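Local coordinates for protein DYNE7 (PDB 2XEM) that is a hot-dog fold thioesterase of dynemicin biosynthesis that binds a conjugated polyene ketone and probably releases the polyketide chain by thioester hydrolysis, at residues G26-Y29 / F30-L34; D47-P50 / G51-A54; D88-G92 / H93-M97; V132-P135 / A136-R140. All blocks are in the same frame, centred on the assembly; numbering follows the deposited sequence.

Interaction 1: residues G26-Y29 / F30-L34; sequences GNVY and FAHYL
Tyr29 and Phe30 lay their side chains next to each other, pointing the same way. Tyr29 CG is anti to its own backbone N (chi1 -169°), which swings the phenol alongside its neighbour. Phe30 CD2 sits over one face of the tyrosine ring, shifted toward the rim. The two rings meet obliquely, with their planes at 46°. The closest ring carbons are Tyr29 CZ and Phe30 CE2, 3.5 Å apart. Ala31 CB packs against Tyr29 CE1 at 4.0 Å. On the backbone, a type I beta turn runs from Tyr29 to His32, and His32 N donates to Tyr29 O at 3.2 Å. The donor lies above the carbonyl plane. This turn leads into helix 32-48, the long helix of the hot-dog fold. Imidazole atom His32 CD2 rests 3.6 Å from Tyr29 CB. Val28 also reaches forward, one turn on: its CG1 lies 3.6 Å from Tyr33 CE2. A water joins the same two residues: it donates to Val28 O at 3.0 Å and hydrogen-bonds Tyr33 OH at 2.8 Å, in the plane of the phenol ring. The hydroxyl of Tyr29 hydrogen-bonds Glu42 of the second subunit. The Tyr29 side chain also lies about 4 Å from the bound polyene ketone.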
loop_
_atom_site.group_PDB
_atom_site.type_symbol
_atom_site.label_atom_id
_atom_site.label_comp_id
_atom_site.label_asym_id
_atom_site.label_seq_id
_atom_site.Cartn_x
_atom_site.Cartn_y
_atom_site.Cartn_z
ATOM N N GLY D 26 15.563 3.505 -4.382
ATOM C CA GLY D 26 16.080 3.900 -3.077
ATOM C C GLY D 26 15.326 5.040 -2.415
ATOM O O GLY D 26 15.570 5.355 -1.246
ATOM N N ASN D 27 14.398 5.659 -3.139
ATOM C CA ASN D 27 13.591 6.788 -2.645
ATOM C C ASN D 27 12.152 6.383 -2.332
ATOM O O ASN D 27 11.766 5.233 -2.572
ATOM C CB ASN D 27 13.594 7.955 -3.671
ATOM C CG ASN D 27 13.306 7.566 -5.102
ATOM O OD1 ASN D 27 14.172 7.701 -5.948
ATOM N ND2 ASN D 27 12.129 7.046 -5.412
ATOM N N VAL D 28 11.355 7.328 -1.799
ATOM C CA VAL D 28 9.923 7.138 -1.565
ATOM C C VAL D 28 9.220 7.065 -2.921
ATOM O O VAL D 28 9.359 7.982 -3.739
ATOM C CB VAL D 28 9.299 8.229 -0.649
ATOM C CG1 VAL D 28 7.793 8.019 -0.476
ATOM C CG2 VAL D 28 9.991 8.252 0.710
ATOM N N TYR D 29 8.510 5.951 -3.170
ATOM C CA TYR D 29 7.707 5.809 -4.377
ATOM C C TYR D 29 6.652 6.938 -4.444
ATOM O O TYR D 29 5.975 7.201 -3.440
ATOM C CB TYR D 29 7.053 4.423 -4.423
ATOM C CG TYR D 29 6.446 4.138 -5.778
ATOM C CD1 TYR D 29 5.071 4.259 -5.987
ATOM C CD2 TYR D 29 7.251 3.820 -6.871
ATOM C CE1 TYR D 29 4.514 4.036 -7.241
ATOM C CE2 TYR D 29 6.705 3.619 -8.130
ATOM C CZ TYR D 29 5.335 3.679 -8.300
ATOM O OH TYR D 29 4.819 3.377 -9.527
ATOM N N PHE D 30 6.498 7.584 -5.627
ATOM C CA PHE D 30 5.741 8.850 -5.739
ATOM C C PHE D 30 4.301 8.775 -5.181
ATOM O O PHE D 30 3.836 9.740 -4.573
ATOM C CB PHE D 30 5.730 9.382 -7.201
ATOM C CG PHE D 30 4.729 8.657 -8.087
ATOM C CD1 PHE D 30 3.451 9.183 -8.301
ATOM C CD2 PHE D 30 5.063 7.447 -8.699
ATOM C CE1 PHE D 30 2.514 8.495 -9.086
ATOM C CE2 PHE D 30 4.134 6.771 -9.505
ATOM C CZ PHE D 30 2.868 7.304 -9.700
ATOM N N ALA D 31 3.607 7.632 -5.395
ATOM C CA ALA D 31 2.183 7.521 -5.034
ATOM C C ALA D 31 1.918 7.607 -3.506
ATOM O O ALA D 31 0.815 7.975 -3.108
ATOM C CB ALA D 31 1.611 6.236 -5.596
ATOM N N HIS D 32 2.922 7.260 -2.666
ATOM C CA HIS D 32 2.825 7.421 -1.207
ATOM C C HIS D 32 2.547 8.823 -0.728
ATOM O O HIS D 32 1.843 8.998 0.268
ATOM C CB HIS D 32 4.007 6.758 -0.459
ATOM C CG HIS D 32 4.100 5.288 -0.774
ATOM N ND1 HIS D 32 3.072 4.416 -0.464
ATOM C CD2 HIS D 32 5.067 4.604 -1.423
ATOM C CE1 HIS D 32 3.456 3.230 -0.903
ATOM N NE2 HIS D 32 4.642 3.299 -1.503
ATOM N N TYR D 33 3.058 9.831 -1.442
ATOM C CA TYR D 33 2.806 11.242 -1.121
ATOM C C TYR D 33 1.306 11.573 -1.152
ATOM O O TYR D 33 0.841 12.424 -0.385
ATOM C CB TYR D 33 3.577 12.150 -2.085
ATOM C CG TYR D 33 5.075 12.148 -1.869
ATOM C CD1 TYR D 33 5.705 13.211 -1.230
ATOM C CD2 TYR D 33 5.875 11.104 -2.355
ATOM C CE1 TYR D 33 7.091 13.251 -1.103
ATOM C CE2 TYR D 33 7.259 11.128 -2.216
ATOM C CZ TYR D 33 7.864 12.208 -1.598
ATOM O OH TYR D 33 9.226 12.241 -1.480
ATOM N N LEU D 34 0.558 10.911 -2.033
ATOM C CA LEU D 34 -0.906 11.067 -2.098
ATOM C C LEU D 34 -1.600 10.385 -0.950
ATOM O O LEU D 34 -2.531 10.966 -0.433
ATOM C CB LEU D 34 -1.490 10.610 -3.469
ATOM C CG LEU D 34 -1.205 11.550 -4.667
ATOM C CD1 LEU D 34 -1.510 13.010 -4.345
ATOM C CD2 LEU D 34 0.245 11.390 -5.193
HETATM O O HOH W 1 10.789 10.539 -2.988
#

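Interaction 2: residues D47-P50 / G51-A54; sequences DHAP and GVMA
Pro50 and Met53 meet one turn apart at the start of helix 50-55, where the chain leaves helix 32-48 and begins a second, short helix. Ala49 marks the break. It is the first residue to leave helical backbone angles after helix 32-48, and it is also the N-cap residue of the next helix. Being an alanine, it caps with no polar side chain of its own. Its methyl group turns to Val52, with Ala49 CB 4.0 Å from Val52 CG2. That branch of the valine stands beside its backbone N, on the side where Ala49 lies. Met53 takes another course. Its chain is straight through CG and SD, then bends at the last torsion (chi3 76°). The bend brings the methyl to the CB corner of the proline ring, with Met53 CE 3.9 Å from Pro50 CB. The same methionine also lies on Ala46 of helix 32-48, and it packs on Phe78 of the fourth subunit. Val52 faces inward, onto Leu45 and onto Leu138 of helix 136-143. The carboxylate of Glu137, also from helix 136-143, makes weak hydrogen bonds to the amides of Gly51 and Val52. A carboxylate at this N-terminal end would be expected to suit the helix dipole. Two further bonds set the first turn: Ala54 N donates to Pro50 O at 3.1 Å, and Met53 N donates to Ala49 O at 3.2 Å, in the carbonyl plane and nearly straight at 167°.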
loop_
_atom_site.group_PDB
_atom_site.type_symbol
_atom_site.label_atom_id
_atom_site.label_comp_id
_atom_site.label_asym_id
_atom_site.label_seq_id
_atom_site.Cartn_x
_atom_site.Cartn_y
_atom_site.Cartn_z
ATOM N N ASP D 47 -8.000 15.676 15.390
ATOM C CA ASP D 47 -7.498 16.757 16.233
ATOM C C ASP D 47 -8.479 17.915 16.375
ATOM O O ASP D 47 -8.590 18.483 17.453
ATOM C CB ASP D 47 -6.166 17.300 15.674
ATOM C CG ASP D 47 -4.970 16.398 15.878
ATOM O OD1 ASP D 47 -5.036 15.509 16.758
ATOM O OD2 ASP D 47 -3.967 16.576 15.155
ATOM N N HIS D 48 -9.187 18.282 15.294
ATOM C CA HIS D 48 -9.847 19.594 15.230
ATOM C C HIS D 48 -11.321 19.537 14.861
ATOM O O HIS D 48 -12.015 20.533 14.989
ATOM C CB HIS D 48 -9.060 20.554 14.289
ATOM C CG HIS D 48 -7.659 20.808 14.750
ATOM N ND1 HIS D 48 -7.394 21.347 16.002
ATOM C CD2 HIS D 48 -6.485 20.555 14.131
ATOM C CE1 HIS D 48 -6.077 21.418 16.093
ATOM N NE2 HIS D 48 -5.486 20.952 14.992
ATOM N N ALA D 49 -11.789 18.393 14.360
ATOM C CA ALA D 49 -13.189 18.219 13.999
ATOM C C ALA D 49 -13.679 16.812 14.409
ATOM O O ALA D 49 -14.177 16.073 13.558
ATOM C CB ALA D 49 -13.381 18.473 12.499
ATOM N N PRO D 50 -13.542 16.410 15.711
ATOM C CA PRO D 50 -13.871 15.018 16.088
ATOM C C PRO D 50 -15.319 14.591 15.848
ATOM O O PRO D 50 -15.560 13.406 15.673
ATOM C CB PRO D 50 -13.501 14.963 17.585
ATOM C CG PRO D 50 -13.640 16.365 18.063
ATOM C CD PRO D 50 -13.131 17.189 16.907
ATOM N N GLY D 51 -16.265 15.539 15.874
ATOM C CA GLY D 51 -17.668 15.272 15.561
ATOM C C GLY D 51 -17.836 14.803 14.128
ATOM O O GLY D 51 -18.622 13.889 13.866
ATOM N N VAL D 52 -17.079 15.412 13.187
ATOM C CA VAL D 52 -17.060 15.030 11.769
ATOM C C VAL D 52 -16.455 13.622 11.613
ATOM O O VAL D 52 -17.005 12.800 10.881
ATOM C CB VAL D 52 -16.339 16.080 10.872
ATOM C CG1 VAL D 52 -16.345 15.653 9.415
ATOM C CG2 VAL D 52 -16.937 17.477 11.032
ATOM N N MET D 53 -15.334 13.360 12.303
ATOM C CA MET D 53 -14.668 12.047 12.381
ATOM C C MET D 53 -15.677 10.934 12.724
ATOM O O MET D 53 -15.691 9.904 12.052
ATOM C CB MET D 53 -13.489 12.093 13.376
ATOM C CG MET D 53 -13.024 10.739 13.856
ATOM S SD MET D 53 -11.644 10.765 15.023
ATOM C CE MET D 53 -12.489 11.297 16.545
ATOM N N ALA D 54 -16.545 11.168 13.726
ATOM C CA ALA D 54 -17.596 10.228 14.141
ATOM C C ALA D 54 -18.663 10.028 13.048
ATOM O O ALA D 54 -19.093 8.894 12.824
ATOM C CB ALA D 54 -18.242 10.706 15.432
#

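Interaction 3: residues D88-G92 / H93-M97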
loop_
_atom_site.group_PDB
_atom_site.type_symbol
_atom_site.label_atom_id
_atom_site.label_comp_id
_atom_site.label_asym_id
_atom_site.label_seq_id
_atom_site.Cartn_x
_atom_site.Cartn_y
_atom_site.Cartn_z
ATOM N N ASP D 88 -7.097 26.079 1.000
ATOM C CA ASP D 88 -7.065 26.991 -0.161
ATOM C C ASP D 88 -8.368 27.706 -0.363
ATOM O O ASP D 88 -8.376 28.918 -0.568
ATOM C CB ASP D 88 -6.697 26.244 -1.442
ATOM C CG ASP D 88 -5.273 25.780 -1.476
ATOM O OD1 ASP D 88 -4.473 26.238 -0.623
ATOM O OD2 ASP D 88 -4.935 24.989 -2.375
ATOM N N ARG D 89 -9.469 26.950 -0.348
ATOM C CA ARG D 89 -10.804 27.524 -0.482
ATOM C C ARG D 89 -11.884 26.530 -0.107
ATOM O O ARG D 89 -11.702 25.309 -0.231
ATOM C CB ARG D 89 -11.045 28.170 -1.875
ATOM C CG ARG D 89 -10.904 27.227 -3.052
ATOM C CD ARG D 89 -10.369 27.935 -4.282
ATOM N NE ARG D 89 -8.966 27.586 -4.547
ATOM C CZ ARG D 89 -8.565 26.499 -5.203
ATOM N NH1 ARG D 89 -9.455 25.628 -5.672
ATOM N NH2 ARG D 89 -7.272 26.267 -5.388
ATOM N N LEU D 90 -12.989 27.076 0.376
ATOM C CA LEU D 90 -14.195 26.359 0.716
ATOM C C LEU D 90 -15.222 26.915 -0.213
ATOM O O LEU D 90 -15.488 28.114 -0.172
ATOM C CB LEU D 90 -14.560 26.623 2.181
ATOM C CG LEU D 90 -15.201 25.450 2.872
ATOM C CD1 LEU D 90 -14.221 24.769 3.837
ATOM C CD2 LEU D 90 -16.507 25.874 3.564
ATOM N N ASP D 91 -15.727 26.068 -1.123
ATOM C CA ASP D 91 -16.672 26.451 -2.171
ATOM C C ASP D 91 -17.884 25.505 -2.183
ATOM O O ASP D 91 -17.885 24.507 -2.914
ATOM C CB ASP D 91 -15.953 26.490 -3.536
ATOM C CG ASP D 91 -16.777 27.021 -4.700
ATOM O OD1 ASP D 91 -17.751 27.778 -4.455
ATOM O OD2 ASP D 91 -16.414 26.732 -5.859
ATOM N N GLY D 92 -18.881 25.827 -1.346
ATOM C CA GLY D 92 -20.115 25.063 -1.194
ATOM C C GLY D 92 -19.941 23.838 -0.321
ATOM O O GLY D 92 -19.669 23.969 0.879
ATOM N N HIS D 93 -20.169 22.639 -0.914
ATOM C CA HIS D 93 -19.877 21.313 -0.367
ATOM C C HIS D 93 -18.404 20.901 -0.634
ATOM O O HIS D 93 -17.992 19.848 -0.170
ATOM C CB HIS D 93 -20.892 20.258 -0.908
ATOM C CG HIS D 93 -20.676 19.858 -2.326
ATOM N ND1 HIS D 93 -20.259 18.584 -2.659
ATOM C CD2 HIS D 93 -20.827 20.580 -3.455
ATOM C CE1 HIS D 93 -20.165 18.575 -3.980
ATOM N NE2 HIS D 93 -20.500 19.753 -4.501
ATOM N N ARG D 94 -17.632 21.718 -1.378
ATOM C CA ARG D 94 -16.240 21.410 -1.721
ATOM C C ARG D 94 -15.196 22.130 -0.872
ATOM O O ARG D 94 -15.380 23.281 -0.483
ATOM C CB ARG D 94 -15.958 21.640 -3.194
ATOM C CG ARG D 94 -16.446 20.518 -4.065
ATOM C CD ARG D 94 -16.460 21.029 -5.494
ATOM N NE ARG D 94 -16.959 20.020 -6.424
ATOM C CZ ARG D 94 -16.433 19.742 -7.612
ATOM N NH1 ARG D 94 -15.380 20.418 -8.056
ATOM N NH2 ARG D 94 -16.962 18.791 -8.374
ATOM N N ILE D 95 -14.092 21.431 -0.605
ATOM C CA ILE D 95 -12.955 21.906 0.180
ATOM C C ILE D 95 -11.701 21.658 -0.647
ATOM O O ILE D 95 -11.405 20.514 -0.970
ATOM C CB ILE D 95 -12.866 21.148 1.557
ATOM C CG1 ILE D 95 -14.163 21.292 2.401
ATOM C CG2 ILE D 95 -11.624 21.580 2.336
ATOM C CD1 ILE D 95 -14.345 20.196 3.456
ATOM N N ALA D 96 -10.943 22.712 -0.943
ATOM C CA ALA D 96 -9.625 22.603 -1.568
ATOM C C ALA D 96 -8.573 22.866 -0.506
ATOM O O ALA D 96 -8.627 23.882 0.184
ATOM C CB ALA D 96 -9.498 23.597 -2.721
ATOM N N MET D 97 -7.660 21.906 -0.335
ATOM C CA MET D 97 -6.533 21.930 0.603
ATOM C C MET D 97 -5.242 21.899 -0.173
ATOM O O MET D 97 -5.213 21.318 -1.255
ATOM C CB MET D 97 -6.557 20.678 1.500
ATOM C CG MET D 97 -7.664 20.689 2.531
ATOM S SD MET D 97 -8.025 19.005 3.082
ATOM C CE MET D 97 -8.972 18.396 1.603
#
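Strands 88-91 and 94-97 run antiparallel, with axes 4.8 Å apart, and a type II' turn from Asp91 to Arg94, with Gly92 at its positive-phi corner, joins them into a tight beta hairpin. Arg89 bends back at chi2 and chi3 and lays its guanidinium over Ala96, with Arg89 NH1 3.6 Å from Ala96 CB. The methyl sits over one face of the flat group, toward its rim. On the other side of the sheet Leu90 and Ile95 lie side by side, and Leu90 CD1 touches Ile95 CG1 at 3.8 Å. The carboxylate of Asp88 turns to Ser98, which hydrogen-bonds its OD1. A classic beta bulge is the reason Asp88 and Arg89 both face Ala96. Their amides reach Ala96 O from the same face of its plane, Asp88 N at 2.8 Å and Arg89 N at 3.2 Å. Ala96 N answers with a nearly straight bond to Arg89 O (172°). Beside the turn, Asp91 and Arg94 form a hydrogen-bonded pair, with Asp91 N 2.9 Å from Arg94 O.

The Leu90 and Ile95 face is covered by helix 136-143, through Leu142, and by Val134 of the loop before it. Backbone bonds of His93, Ile95 and Met97 join this arm of the hairpin to strand 110-124.

Interaction 4: residues V132-P135 / A136-R140; sequences VEVP and AELRR
Val134 is the first residue of the 132-135 loop to touch the helix that follows. Its CG1 branch is anti to the backbone N (chi1 179°) and extends to Leu138, where CG1 lies 4.0 Å from Leu138 CG. The two side chains cross at about a right angle. The same methyl stands 3.9 Å from the backbone N of Arg139. Pro135 comes next, at the N-cap position of helix 136-143. It contributes its carbonyl rather than a side-chain acceptor. Arg139 N donates to Pro135 O at 3.0 Å, nearly straight at 174°. Leu138 N makes a second, weak bond to the same oxygen at 3.1 Å. The proline ring approaches Leu138 only loosely, with CD 4.4 Å from Leu138 CD2.

The inner side of this turn packs into the fold. Leu138 lies on Phe44 and Leu45 of helix 32-48, while Pro135 touches Val52 of helix 50-55. The contact therefore pairs the first helical backbone bond with an apolar patch. The straight bond from Arg139 N is the first of the helix, the second is weak, and the Val134 and Leu138 carbons pack on Ile95 of strand 94-105.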
loop_
_atom_site.group_PDB
_atom_site.type_symbol
_atom_site.label_atom_id
_atom_site.label_comp_id
_atom_site.label_asym_id
_atom_site.label_seq_id
_atom_site.Cartn_x
_atom_site.Cartn_y
_atom_site.Cartn_z
ATOM N N VAL D 132 -23.598 17.202 0.458
ATOM C CA VAL D 132 -24.055 17.755 1.732
ATOM C C VAL D 132 -23.188 18.989 1.998
ATOM O O VAL D 132 -22.016 19.005 1.615
ATOM C CB VAL D 132 -23.935 16.688 2.867
ATOM C CG1 VAL D 132 -24.151 17.279 4.247
ATOM C CG2 VAL D 132 -24.896 15.526 2.639
ATOM N N GLU D 133 -23.765 20.024 2.640
ATOM C CA GLU D 133 -23.016 21.188 3.104
ATOM C C GLU D 133 -21.805 20.753 3.938
ATOM O O GLU D 133 -21.920 19.767 4.677
ATOM C CB GLU D 133 -23.934 22.051 3.971
ATOM C CG GLU D 133 -23.843 23.539 3.681
ATOM C CD GLU D 133 -24.987 24.055 2.829
ATOM O OE1 GLU D 133 -25.876 24.737 3.389
ATOM O OE2 GLU D 133 -25.018 23.748 1.615
ATOM N N VAL D 134 -20.650 21.434 3.809
ATOM C CA VAL D 134 -19.527 21.195 4.720
ATOM C C VAL D 134 -20.048 21.358 6.175
ATOM O O VAL D 134 -20.656 22.380 6.477
ATOM C CB VAL D 134 -18.333 22.143 4.430
ATOM C CG1 VAL D 134 -17.179 21.886 5.417
ATOM C CG2 VAL D 134 -17.858 22.031 2.961
ATOM N N PRO D 135 -19.897 20.349 7.065
ATOM C CA PRO D 135 -20.348 20.539 8.464
ATOM C C PRO D 135 -19.716 21.778 9.094
ATOM O O PRO D 135 -18.554 22.068 8.826
ATOM C CB PRO D 135 -19.901 19.241 9.170
ATOM C CG PRO D 135 -19.821 18.212 8.050
ATOM C CD PRO D 135 -19.320 18.995 6.858
ATOM N N ALA D 136 -20.488 22.509 9.921
ATOM C CA ALA D 136 -20.044 23.751 10.579
ATOM C C ALA D 136 -18.708 23.567 11.322
ATOM O O ALA D 136 -17.817 24.399 11.195
ATOM C CB ALA D 136 -21.117 24.231 11.526
ATOM N N GLU D 137 -18.558 22.427 12.031
ATOM C CA GLU D 137 -17.375 22.098 12.817
ATOM C C GLU D 137 -16.115 22.038 11.942
ATOM O O GLU D 137 -15.057 22.530 12.361
ATOM C CB GLU D 137 -17.591 20.761 13.534
ATOM C CG GLU D 137 -16.449 20.377 14.452
ATOM C CD GLU D 137 -16.545 18.996 15.068
ATOM O OE1 GLU D 137 -15.895 18.783 16.111
ATOM O OE2 GLU D 137 -17.277 18.135 14.534
ATOM N N LEU D 138 -16.241 21.444 10.736
ATOM C CA LEU D 138 -15.151 21.321 9.786
ATOM C C LEU D 138 -14.827 22.684 9.149
ATOM O O LEU D 138 -13.661 23.035 9.051
ATOM C CB LEU D 138 -15.493 20.254 8.716
ATOM C CG LEU D 138 -14.458 19.959 7.629
ATOM C CD1 LEU D 138 -13.033 19.700 8.238
ATOM C CD2 LEU D 138 -14.898 18.765 6.794
ATOM N N ARG D 139 -15.850 23.447 8.730
ATOM C CA ARG D 139 -15.687 24.824 8.241
ATOM C C ARG D 139 -14.856 25.648 9.249
ATOM O O ARG D 139 -13.835 26.240 8.886
ATOM C CB ARG D 139 -17.080 25.486 8.035
ATOM C CG ARG D 139 -17.035 26.784 7.232
ATOM C CD ARG D 139 -18.076 27.800 7.687
ATOM N NE ARG D 139 -17.876 29.135 7.102
ATOM C CZ ARG D 139 -17.037 30.062 7.574
ATOM N NH1 ARG D 139 -16.268 29.804 8.628
ATOM N NH2 ARG D 139 -16.952 31.248 6.984
ATOM N N ARG D 140 -15.303 25.643 10.510
ATOM C CA ARG D 140 -14.686 26.276 11.667
ATOM C C ARG D 140 -13.196 25.852 11.820
ATOM O O ARG D 140 -12.314 26.694 11.938
ATOM C CB ARG D 140 -15.514 25.867 12.905
ATOM C CG ARG D 140 -15.500 26.807 14.052
ATOM C CD ARG D 140 -16.704 26.605 14.962
ATOM N NE ARG D 140 -16.703 25.314 15.673
ATOM C CZ ARG D 140 -17.718 24.448 15.677
ATOM N NH1 ARG D 140 -18.836 24.717 15.011
ATOM N NH2 ARG D 140 -17.624 23.311 16.342
#

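Overall arrangement
The four contacts follow one another along the chain, and none nests in or crosses another. Interaction 1 closes the turn that opens helix 32-48. Interaction 2 lies at the other end of that helix, about 28 Å away centre to centre, where helix 50-55 begins. Interaction 3 closes the hairpin between strands 80-91 and 94-105. Interaction 4 starts helix 136-143 near the C terminus. It touches interaction 2 through Glu137 and interaction 3 through Val134 at the hairpin turn. Interactions 2 and 3 do not touch directly. Interaction 4 thus links the short helix to the sheet, while interaction 1 stands apart near the ligand.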